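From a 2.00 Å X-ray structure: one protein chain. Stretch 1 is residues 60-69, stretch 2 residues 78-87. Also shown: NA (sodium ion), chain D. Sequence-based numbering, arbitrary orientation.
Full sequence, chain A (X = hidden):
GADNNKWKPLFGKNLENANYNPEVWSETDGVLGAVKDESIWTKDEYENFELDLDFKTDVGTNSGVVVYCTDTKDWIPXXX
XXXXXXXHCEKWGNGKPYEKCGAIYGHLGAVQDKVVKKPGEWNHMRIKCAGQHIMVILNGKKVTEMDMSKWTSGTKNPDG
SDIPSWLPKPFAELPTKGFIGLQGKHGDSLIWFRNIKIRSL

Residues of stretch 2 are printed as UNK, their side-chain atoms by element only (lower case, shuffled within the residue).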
ATOM      1  N   GLY A  60      14.384  -3.563  -7.485  1.00 29.21           N
ATOM      2  CA  GLY A  60      14.568  -2.949  -6.171  1.00 31.11           C
ATOM      3  C   GLY A  60      13.475  -2.003  -5.730  1.00 31.49           C
ATOM      4  O   GLY A  60      13.643  -1.304  -4.733  1.00 28.23           O
ATOM      5  N   THR A  61      12.359  -1.971  -6.470  1.00 29.37           N
ATOM      6  CA  THR A  61      11.183  -1.201  -6.056  1.00 30.93           C
ATOM      7  C   THR A  61      10.777  -1.412  -4.587  1.00 30.05           C
ATOM      8  O   THR A  61      10.686  -2.534  -4.116  1.00 29.37           O
ATOM      9  CB  THR A  61       9.993  -1.537  -6.968  1.00 28.54           C
ATOM     10  OG1 THR A  61      10.253  -0.988  -8.249  1.00 31.06           O
ATOM     11  CG2 THR A  61       8.684  -0.963  -6.442  1.00 28.51           C
ATOM     12  N   ASN A  62      10.547  -0.318  -3.877  1.00 30.56           N
ATOM     13  CA  ASN A  62      10.006  -0.360  -2.521  1.00 31.86           C
ATOM     14  C   ASN A  62       8.991   0.780  -2.388  1.00 31.12           C
ATOM     15  O   ASN A  62       9.351   1.946  -2.346  1.00 33.55           O
ATOM     16  CB  ASN A  62      11.139  -0.244  -1.451  1.00 34.57           C
ATOM     17  CG  ASN A  62      10.607  -0.269  -0.010  1.00 40.97           C
ATOM     18  OD1 ASN A  62       9.396  -0.195   0.243  1.00 43.56           O
ATOM     19  ND2 ASN A  62      11.522  -0.376   0.941  1.00 46.18           N
ATOM     20  N   SER A  63       7.720   0.431  -2.345  1.00 29.77           N
ATOM     21  CA  SER A  63       6.636   1.425  -2.379  1.00 31.78           C
ATOM     22  C   SER A  63       5.481   0.884  -1.527  1.00 30.02           C
ATOM     23  O   SER A  63       5.679  -0.002  -0.730  1.00 28.17           O
ATOM     24  CB  SER A  63       6.226   1.692  -3.830  1.00 30.94           C
ATOM     25  OG  SER A  63       5.280   2.757  -3.929  1.00 33.24           O
ATOM     26  N   GLY A  64       4.281   1.419  -1.657  1.00 32.87           N
ATOM     27  CA  GLY A  64       3.194   0.965  -0.784  1.00 31.35           C
ATOM     28  C   GLY A  64       1.906   1.698  -1.037  1.00 31.80           C
ATOM     29  O   GLY A  64       1.911   2.810  -1.525  1.00 31.79           O
ATOM     30  N   VAL A  65       0.803   1.036  -0.719  1.00 31.30           N
ATOM     31  CA  VAL A  65      -0.515   1.611  -0.798  1.00 28.01           C
ATOM     32  C   VAL A  65      -0.874   1.981   0.637  1.00 29.34           C
ATOM     33  O   VAL A  65      -0.715   1.153   1.560  1.00 27.66           O
ATOM     34  CB  VAL A  65      -1.509   0.601  -1.390  1.00 29.30           C
ATOM     35  CG1 VAL A  65      -2.882   1.225  -1.497  1.00 29.39           C
ATOM     36  CG2 VAL A  65      -1.008   0.111  -2.803  1.00 30.19           C
ATOM     37  N   VAL A  66      -1.351   3.205   0.836  1.00 27.42           N
ATOM     38  CA  VAL A  66      -1.699   3.683   2.170  1.00 26.95           C
ATOM     39  C   VAL A  66      -3.207   3.727   2.293  1.00 25.29           C
ATOM     40  O   VAL A  66      -3.870   4.227   1.417  1.00 26.32           O
ATOM     41  CB  VAL A  66      -1.055   5.051   2.454  1.00 27.22           C
ATOM     42  CG1 VAL A  66      -1.401   5.552   3.837  1.00 26.37           C
ATOM     43  CG2 VAL A  66       0.478   4.922   2.311  1.00 29.16           C
ATOM     44  N   VAL A  67      -3.742   3.157   3.360  1.00 25.27           N
ATOM     45  CA  VAL A  67      -5.193   3.176   3.620  1.00 25.45           C
ATOM     46  C   VAL A  67      -5.407   3.723   5.024  1.00 27.04           C
ATOM     47  O   VAL A  67      -4.452   3.843   5.836  1.00 27.57           O
ATOM     48  CB  VAL A  67      -5.865   1.771   3.445  1.00 25.88           C
ATOM     49  CG1 VAL A  67      -5.673   1.259   1.995  1.00 22.37           C
ATOM     50  CG2 VAL A  67      -5.334   0.718   4.489  1.00 24.05           C
ATOM     51  N   TYR A  68      -6.645   4.116   5.298  1.00 27.10           N
ATOM     52  CA  TYR A  68      -7.030   4.533   6.632  1.00 25.84           C
ATOM     53  C   TYR A  68      -6.184   5.706   7.119  1.00 26.80           C
ATOM     54  O   TYR A  68      -5.826   5.782   8.313  1.00 28.39           O
ATOM     55  CB  TYR A  68      -6.870   3.339   7.614  1.00 23.42           C
ATOM     56  CG  TYR A  68      -7.752   2.139   7.399  1.00 23.18           C
ATOM     57  CD1 TYR A  68      -8.832   2.182   6.536  1.00 25.00           C
ATOM     58  CD2 TYR A  68      -7.555   0.961   8.158  1.00 27.65           C
ATOM     59  CE1 TYR A  68      -9.647   1.097   6.369  1.00 26.27           C
ATOM     60  CE2 TYR A  68      -8.400  -0.130   8.017  1.00 25.56           C
ATOM     61  CZ  TYR A  68      -9.444  -0.051   7.130  1.00 27.16           C
ATOM     62  OH  TYR A  68     -10.309  -1.097   6.965  1.00 23.38           O
ATOM     63  N   CYS A  69      -5.848   6.613   6.211  1.00 28.15           N
ATOM     64  CA  CYS A  69      -5.020   7.754   6.565  1.00 30.45           C
ATOM     65  C   CYS A  69      -5.869   8.877   7.121  1.00 28.63           C
ATOM     66  O   CYS A  69      -6.740   9.376   6.451  1.00 30.56           O
ATOM     67  CB  CYS A  69      -4.182   8.250   5.384  1.00 30.77           C
ATOM     68  SG  CYS A  69      -3.198   9.637   5.835  1.00 32.65           S
ATOM     69  N   UNK A  78      -0.063   7.742  11.012  1.00 30.50           N
ATOM     70  CA  UNK A  78      -1.523   7.779  11.116  1.00 28.84           C
ATOM     71  C   UNK A  78      -2.147   7.068   9.947  1.00 28.52           C
ATOM     72  O   UNK A  78      -3.032   7.593   9.302  1.00 27.92           O
ATOM     73  c   UNK A  78      -1.484   9.945  12.421  1.00 27.78           C
ATOM     74  o   UNK A  78      -1.753   9.549  13.532  1.00 34.14           O
ATOM     75  n   UNK A  78      -0.708  10.981  12.208  1.00 31.15           N
ATOM     76  c   UNK A  78      -2.021   9.226  11.207  1.00 28.89           C
ATOM     77  N   UNK A  79      -1.674   5.854   9.675  1.00 29.08           N
ATOM     78  CA  UNK A  79      -2.145   5.111   8.506  1.00 28.21           C
ATOM     79  C   UNK A  79      -1.687   3.658   8.543  1.00 28.00           C
ATOM     80  O   UNK A  79      -0.862   3.266   9.369  1.00 25.94           O
ATOM     81  o   UNK A  79      -0.243   5.678   7.052  1.00 29.78           O
ATOM     82  c   UNK A  79      -1.662   5.760   7.186  1.00 27.67           C
ATOM     83  N   UNK A  80      -2.230   2.872   7.614  1.00 25.05           N
ATOM     84  CA  UNK A  80      -1.751   1.509   7.392  1.00 27.15           C
ATOM     85  C   UNK A  80      -1.165   1.428   5.980  1.00 27.45           C
ATOM     86  O   UNK A  80      -1.750   1.981   5.014  1.00 25.87           O
ATOM     87  c   UNK A  80      -3.476   0.647   8.972  1.00 24.70           C
ATOM     88  c   UNK A  80      -2.488  -0.893   7.178  1.00 24.60           C
ATOM     89  c   UNK A  80      -2.920   0.514   7.559  1.00 26.87           C
ATOM     90  N   UNK A  81      -0.007   0.776   5.855  1.00 26.99           N
ATOM     91  CA  UNK A  81       0.671   0.635   4.570  1.00 28.97           C
ATOM     92  C   UNK A  81       0.806  -0.834   4.160  1.00 28.55           C
ATOM     93  O   UNK A  81       1.356  -1.687   4.890  1.00 27.64           O
ATOM     94  c   UNK A  81       2.059   1.262   4.583  1.00 30.02           C
ATOM     95  c   UNK A  81       4.211   1.620   3.368  1.00 35.70           C
ATOM     96  o   UNK A  81       4.676   1.953   4.481  1.00 33.44           O
ATOM     97  o   UNK A  81       4.838   1.726   2.293  1.00 36.24           O
ATOM     98  c   UNK A  81       2.822   1.024   3.311  1.00 30.34           C
ATOM     99  N   UNK A  82       0.267  -1.095   2.974  1.00 26.70           N
ATOM    100  CA  UNK A  82       0.424  -2.351   2.293  1.00 27.04           C
ATOM    101  C   UNK A  82       1.672  -2.221   1.433  1.00 28.45           C
ATOM    102  O   UNK A  82       1.723  -1.423   0.510  1.00 24.35           O
ATOM    103  c   UNK A  82      -0.774  -2.730   1.414  1.00 25.07           C
ATOM    104  c   UNK A  82      -0.450  -4.109   0.736  1.00 22.40           C
ATOM    105  c   UNK A  82      -2.064  -2.891   2.248  1.00 29.37           C
ATOM    106  c   UNK A  82      -2.718  -1.616   2.777  1.00 27.02           C
ATOM    107  N   UNK A  83       2.690  -2.989   1.799  1.00 28.07           N
ATOM    108  CA  UNK A  83       3.970  -2.957   1.109  1.00 28.36           C
ATOM    109  C   UNK A  83       3.881  -3.423  -0.345  1.00 28.77           C
ATOM    110  O   UNK A  83       3.270  -4.453  -0.648  1.00 26.35           O
ATOM    111  n   UNK A  83       8.478  -2.885   1.517  1.00 29.62           N
ATOM    112  c   UNK A  83       7.165  -2.746   1.638  1.00 32.78           C
ATOM    113  c   UNK A  83       6.340  -3.949   1.305  1.00 29.30           C
ATOM    114  c   UNK A  83       4.930  -3.892   1.840  1.00 28.08           C
ATOM    115  o   UNK A  83       6.639  -1.704   2.019  1.00 33.27           O
ATOM    116  N   UNK A  84       4.563  -2.701  -1.225  1.00 30.25           N
ATOM    117  CA  UNK A  84       4.808  -3.148  -2.593  1.00 30.74           C
ATOM    118  C   UNK A  84       6.296  -3.159  -2.764  1.00 31.91           C
ATOM    119  O   UNK A  84       6.957  -2.162  -2.498  1.00 33.29           O
ATOM    120  c   UNK A  84       2.692  -2.267  -3.629  1.00 34.47           C
ATOM    121  c   UNK A  84       2.036  -1.266  -4.537  1.00 31.81           C
ATOM    122  c   UNK A  84       4.634  -2.668  -5.060  1.00 29.70           C
ATOM    123  c   UNK A  84       4.192  -2.219  -3.670  1.00 32.20           C
ATOM    124  N   UNK A  85       6.842  -4.295  -3.176  1.00 31.12           N
ATOM    125  CA  UNK A  85       8.273  -4.437  -3.239  1.00 30.84           C
ATOM    126  C   UNK A  85       8.668  -5.462  -4.272  1.00 29.01           C
ATOM    127  O   UNK A  85       7.960  -6.433  -4.515  1.00 28.30           O
ATOM    128  c   UNK A  85       8.862  -4.824  -1.840  1.00 31.13           C
ATOM    129  N   UNK A  86       9.830  -5.233  -4.856  1.00 30.66           N
ATOM    130  CA  UNK A  86      10.507  -6.240  -5.673  1.00 31.26           C
ATOM    131  C   UNK A  86      11.176  -7.298  -4.814  1.00 31.34           C
ATOM    132  O   UNK A  86      12.338  -7.186  -4.479  1.00 29.80           O
ATOM    133  c   UNK A  86      11.577  -5.585  -6.569  1.00 32.10           C
ATOM    134  o   UNK A  86      13.523  -6.315  -7.739  1.00 31.11           O
ATOM    135  o   UNK A  86      11.822  -7.714  -7.599  1.00 30.11           O
ATOM    136  c   UNK A  86      12.369  -6.607  -7.359  1.00 29.91           C
ATOM    137  N   UNK A  87      10.442  -8.354  -4.490  1.00 29.86           N
ATOM    138  CA  UNK A  87      10.977  -9.441  -3.680  1.00 30.40           C
ATOM    139  C   UNK A  87      12.169 -10.182  -4.338  1.00 28.31           C
ATOM    140  O   UNK A  87      12.815 -11.000  -3.702  1.00 28.77           O
ATOM    141  c   UNK A  87       8.831  -9.966  -2.418  1.00 30.13           C
ATOM    142  o   UNK A  87       7.878 -10.698  -2.092  1.00 31.01           O
ATOM    143  o   UNK A  87       8.947  -8.832  -1.965  1.00 30.98           O
ATOM    144  c   UNK A  87       9.857 -10.468  -3.390  1.00 28.17           C
TER
HETATM  145 NA    NA D   4       7.076   0.561   1.326  1.00 39.63          NA

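Position 78 has four side-chain atoms: two carbons, the second carrying one oxygen and one nitrogen. That is a short amide, Asn-78. The end of its side chain leads away from stretch 1. Its backbone still takes part, with Cys-69 CA lying 3.4 Å from Asn-78 O in a CA-H...O contact.

Position 79 has one carbon and one oxygen. The carbon, CB, lies 3.4 Å from Val-66 CG1. One carbon bearing one oxygen is a hydroxymethyl group. This is Ser-79. Its hydroxyl is hydrogen-bonded elsewhere in the structure.

Position 80 has three carbons, forked at the first. Its CB is 3.9 Å from Val-67 CG2, and one branch approaches the ring of Tyr-68. This is Val-80. The ring contact is Val-80 CG2 to Tyr-68 CD2, 4.2 Å. The backbones of Val-80 and Val-67 pair twice: Val-67 N gives to Val-80 O at 2.8 Å, and Val-80 N to Val-67 O at 3.0 Å.

Position 81 has three carbons in a row, the third carrying two oxygens. One oxygen is 2.7 Å from the sodium ion NA. An extended carboxylate of this length is Glu-81, and the oxygen on the metal is OE2. The same OE2 lies 3.6 Å from Gly-64 CA. A CB on Gly-64 would clash with it, so the bare glycine leaves room for the carboxylate.

Position 82 has four carbons, forked at the first, with one arm two carbons long. The end of that arm is 3.9 Å from Val-67 CG2. This is Ile-82. Its backbone pairs with Val-65: Ile-82 N to Val-65 O is 2.8 Å, and Val-65 N to Ile-82 O is 2.9 Å.

Position 83 has three carbons, the third carrying one oxygen and one nitrogen. The oxygen is 2.4 Å from the ion NA. This is Gln-83. Its OE1 binds the metal, while NE2 gives a weak hydrogen bond to Asn-62 OD1 at 3.1 Å.

Position 84 repeats the forked four-carbon pattern. The tip of its long arm is 3.8 Å from Val-65 CG2. This is Ile-84. Ser-63 N gives to Ile-84 O at 2.7 Å, and Ile-84 N to Ser-63 O at 3.0 Å.

Position 85 has a single carbon, so it is Ala-85. Its CA lies 3.2 Å from Thr-61 O.

Position 86 has two carbons, the second carrying two oxygens. One oxygen accepts from Gly-60 N at 2.9 Å. This is Asp-86, and that oxygen is OD2. Asp-86 N gives to Thr-61 O, also at 2.9 Å.

Position 87 has the same short carboxylate, Asp-87, but makes no contact with stretch 1.

The contact is an antiparallel strand pair. Backbone hydrogen bonds hold the register. Val-65, Val-67, Val-80, Ile-82 and Ile-84 pack on one face. On the other, Asn-62, Glu-81 and Gln-83 reach the sodium ion, joined by Ser-63 O at 2.5 Å from NA, so the metal ties both strands together.

Stretch 2 78-87: NSVEIQIADD
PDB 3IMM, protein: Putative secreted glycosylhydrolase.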